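Local structure of levansucrase (Bacillus subtilis, 1OYG) at residues A255-S260 with R265-K270. The protein is a bacterial levansucrase, a carbohydrate-active enzyme of the levansucrase/invertase family, with far more strand than helix. Residues are numbered along the deposited sequence; the frame is centred on the assembly and turned at random.
Sequences AYYGKS and RQESQK
The ring of Tyr257 offers an edge to Glu267: CB of the glutamate lies in the ring plane, and CG sits close to that plane, 3.7 Å from Tyr257 CD1. These two methylenes do the touching, while the carboxylate plane stands steeply to the ring, at 74°. Further along, Tyr257 CE1 comes 3.5 Å from Ser268 N. The phenol oxygen ends against a methylene, Tyr257 OH lying 3.3 Å from Ser268 CB. Phe264, one turn back on helix 261-273, meets the same ring edge-to-face.

The arrangement is a worked example of a loop packing back on the helix that it leads into. Ser260 is the N-cap, its OG hydrogen-bonded to Phe263 N; the helix begins after it and runs past the loop, with the CA atoms of Tyr257 and Glu267 7.8 Å apart. Tyr257 points toward the helix and Glu267 toward the loop. With CG of Glu267 opposite its own backbone N (chi1 178°) and the chain bent at chi2 (72°), the methylenes stay beside the ring while the carboxylate turns to Arg22 of helix 22-26, forming a salt bridge through OE2.

No hydrogen bond spans the two segments. Tyr257 OH bonds instead to Leu251 O, and Ser268 OG to Phe264 O within its own helix. Between 255-260 and 265-270 the contact is therefore van der Waals packing, of aromatic carbon on methylene and backbone and of the phenol oxygen on Ser268 CB, while Tyr257 OH, Glu267 OE2 and Ser268 OG find their polar partners outside it.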
ATOM      1  N   ALA A 255     -18.271   2.444  17.406  1.00  2.82           N
ATOM      2  CA  ALA A 255     -18.081   2.421  15.952  1.00  2.82           C
ATOM      3  C   ALA A 255     -16.919   1.523  15.521  1.00  2.69           C
ATOM      4  O   ALA A 255     -16.898   1.025  14.400  1.00  3.32           O
ATOM      5  CB  ALA A 255     -17.870   3.833  15.416  1.00  2.92           C
ATOM      6  N   TYR A 256     -15.952   1.328  16.412  1.00  2.71           N
ATOM      7  CA  TYR A 256     -14.781   0.510  16.111  1.00  2.36           C
ATOM      8  C   TYR A 256     -15.020  -0.974  16.349  1.00  2.45           C
ATOM      9  O   TYR A 256     -14.192  -1.793  15.982  1.00  2.35           O
ATOM     10  CB  TYR A 256     -13.594   0.981  16.951  1.00  2.07           C
ATOM     11  CG  TYR A 256     -13.261   2.454  16.795  1.00  2.00           C
ATOM     12  CD1 TYR A 256     -13.503   3.133  15.600  1.00  2.00           C
ATOM     13  CD2 TYR A 256     -12.698   3.165  17.846  1.00  2.00           C
ATOM     14  CE1 TYR A 256     -13.191   4.476  15.463  1.00  2.00           C
ATOM     15  CE2 TYR A 256     -12.387   4.513  17.717  1.00  2.00           C
ATOM     16  CZ  TYR A 256     -12.635   5.160  16.522  1.00  2.00           C
ATOM     17  OH  TYR A 256     -12.325   6.488  16.369  1.00  2.26           O
ATOM     18  N   TYR A 257     -16.150  -1.308  16.962  1.00  2.51           N
ATOM     19  CA  TYR A 257     -16.491  -2.683  17.311  1.00  2.75           C
ATOM     20  C   TYR A 257     -17.510  -3.285  16.344  1.00  3.22           C
ATOM     21  O   TYR A 257     -17.337  -4.406  15.874  1.00  3.36           O
ATOM     22  CB  TYR A 257     -17.034  -2.726  18.740  1.00  2.58           C
ATOM     23  CG  TYR A 257     -15.985  -2.434  19.791  1.00  2.23           C
ATOM     24  CD1 TYR A 257     -15.439  -3.458  20.554  1.00  2.53           C
ATOM     25  CD2 TYR A 257     -15.534  -1.134  20.020  1.00  2.03           C
ATOM     26  CE1 TYR A 257     -14.473  -3.200  21.522  1.00  2.78           C
ATOM     27  CE2 TYR A 257     -14.573  -0.865  20.988  1.00  2.73           C
ATOM     28  CZ  TYR A 257     -14.049  -1.908  21.736  1.00  2.50           C
ATOM     29  OH  TYR A 257     -13.095  -1.663  22.702  1.00  3.44           O
ATOM     30  N   GLY A 258     -18.570  -2.539  16.056  1.00  3.73           N
ATOM     31  CA  GLY A 258     -19.646  -3.022  15.207  1.00  4.30           C
ATOM     32  C   GLY A 258     -20.512  -4.065  15.887  1.00  4.67           C
ATOM     33  O   GLY A 258     -20.413  -4.277  17.096  1.00  4.96           O
ATOM     34  N   LYS A 259     -21.368  -4.704  15.090  1.00  5.23           N
ATOM     35  CA  LYS A 259     -22.298  -5.762  15.518  1.00  5.43           C
ATOM     36  C   LYS A 259     -23.452  -5.292  16.409  1.00  5.28           C
ATOM     37  O   LYS A 259     -24.599  -5.270  15.970  1.00  5.86           O
ATOM     38  CB  LYS A 259     -21.557  -6.933  16.181  1.00  5.74           C
ATOM     39  CG  LYS A 259     -22.426  -8.170  16.492  1.00  6.73           C
ATOM     40  CD  LYS A 259     -23.201  -8.686  15.275  1.00  7.87           C
ATOM     41  CE  LYS A 259     -23.918  -9.990  15.581  1.00  8.99           C
ATOM     42  NZ  LYS A 259     -24.483 -10.615  14.353  1.00 10.22           N
ATOM     43  N   SER A 260     -23.156  -4.940  17.658  1.00  4.82           N
ATOM     44  CA  SER A 260     -24.190  -4.615  18.645  1.00  4.18           C
ATOM     45  C   SER A 260     -23.570  -4.075  19.928  1.00  3.70           C
ATOM     46  O   SER A 260     -22.364  -4.169  20.121  1.00  3.38           O
ATOM     47  CB  SER A 260     -24.998  -5.864  18.988  1.00  4.55           C
ATOM     48  OG  SER A 260     -24.201  -6.786  19.709  1.00  4.20           O
ATOM     49  N   ARG A 265     -19.758  -4.545  24.650  1.00  3.08           N
ATOM     50  CA  ARG A 265     -19.517  -4.746  26.078  1.00  3.52           C
ATOM     51  C   ARG A 265     -18.565  -5.910  26.324  1.00  3.63           C
ATOM     52  O   ARG A 265     -17.623  -5.792  27.108  1.00  3.72           O
ATOM     53  CB  ARG A 265     -20.834  -4.981  26.816  1.00  3.70           C
ATOM     54  CG  ARG A 265     -21.649  -3.719  26.997  1.00  4.86           C
ATOM     55  CD  ARG A 265     -22.940  -3.925  27.770  1.00  6.45           C
ATOM     56  NE  ARG A 265     -23.809  -2.751  27.727  1.00  7.68           N
ATOM     57  CZ  ARG A 265     -23.382  -1.495  27.791  1.00  8.82           C
ATOM     58  N   GLN A 266     -18.809  -7.021  25.640  1.00  3.73           N
ATOM     59  CA  GLN A 266     -18.004  -8.227  25.787  1.00  3.89           C
ATOM     60  C   GLN A 266     -16.586  -8.036  25.258  1.00  3.62           C
ATOM     61  O   GLN A 266     -15.617  -8.373  25.931  1.00  3.51           O
ATOM     62  CB  GLN A 266     -18.666  -9.385  25.044  1.00  4.43           C
ATOM     63  CG  GLN A 266     -17.968 -10.724  25.218  1.00  6.46           C
ATOM     64  CD  GLN A 266     -18.821 -11.886  24.752  1.00  9.01           C
ATOM     65  OE1 GLN A 266     -19.997 -11.974  25.101  1.00 11.27           O
ATOM     66  NE2 GLN A 266     -18.234 -12.781  23.962  1.00 11.00           N
ATOM     67  N   GLU A 267     -16.476  -7.501  24.049  1.00  3.20           N
ATOM     68  CA  GLU A 267     -15.186  -7.355  23.386  1.00  3.17           C
ATOM     69  C   GLU A 267     -14.337  -6.260  24.026  1.00  3.32           C
ATOM     70  O   GLU A 267     -13.134  -6.432  24.181  1.00  3.12           O
ATOM     71  CB  GLU A 267     -15.391  -7.079  21.892  1.00  2.90           C
ATOM     72  CG  GLU A 267     -14.116  -6.863  21.084  1.00  2.96           C
ATOM     73  CD  GLU A 267     -13.307  -8.130  20.854  1.00  3.72           C
ATOM     74  OE1 GLU A 267     -13.741  -9.234  21.253  1.00  5.64           O
ATOM     75  OE2 GLU A 267     -12.220  -8.024  20.246  1.00  4.60           O
ATOM     76  N   SER A 268     -14.952  -5.137  24.385  1.00  3.29           N
ATOM     77  CA  SER A 268     -14.216  -4.034  25.001  1.00  3.65           C
ATOM     78  C   SER A 268     -13.674  -4.413  26.372  1.00  4.20           C
ATOM     79  O   SER A 268     -12.556  -4.039  26.714  1.00  4.60           O
ATOM     80  CB  SER A 268     -15.077  -2.776  25.112  1.00  3.63           C
ATOM     81  OG  SER A 268     -16.123  -2.957  26.051  1.00  3.05           O
ATOM     82  N   GLN A 269     -14.453  -5.149  27.159  1.00  4.50           N
ATOM     83  CA  GLN A 269     -13.979  -5.571  28.475  1.00  4.94           C
ATOM     84  C   GLN A 269     -12.839  -6.582  28.334  1.00  4.82           C
ATOM     85  O   GLN A 269     -11.882  -6.532  29.098  1.00  5.22           O
ATOM     86  CB  GLN A 269     -15.120  -6.115  29.344  1.00  5.16           C
ATOM     87  CG  GLN A 269     -16.064  -5.028  29.890  1.00  6.62           C
ATOM     88  CD  GLN A 269     -15.360  -3.986  30.760  1.00  7.75           C
ATOM     89  OE1 GLN A 269     -14.697  -4.333  31.737  1.00 11.18           O
ATOM     90  NE2 GLN A 269     -15.509  -2.712  30.406  1.00  9.54           N
ATOM     91  N   LYS A 270     -12.920  -7.469  27.342  1.00  4.61           N
ATOM     92  CA  LYS A 270     -11.832  -8.411  27.067  1.00  4.57           C
ATOM     93  C   LYS A 270     -10.556  -7.665  26.679  1.00  4.33           C
ATOM     94  O   LYS A 270      -9.470  -7.970  27.173  1.00  4.67           O
ATOM     95  CB  LYS A 270     -12.215  -9.386  25.951  1.00  4.60           C
ATOM     96  CG  LYS A 270     -11.224 -10.530  25.762  1.00  5.53           C
ATOM     97  CD  LYS A 270     -11.620 -11.430  24.608  1.00  6.34           C
TER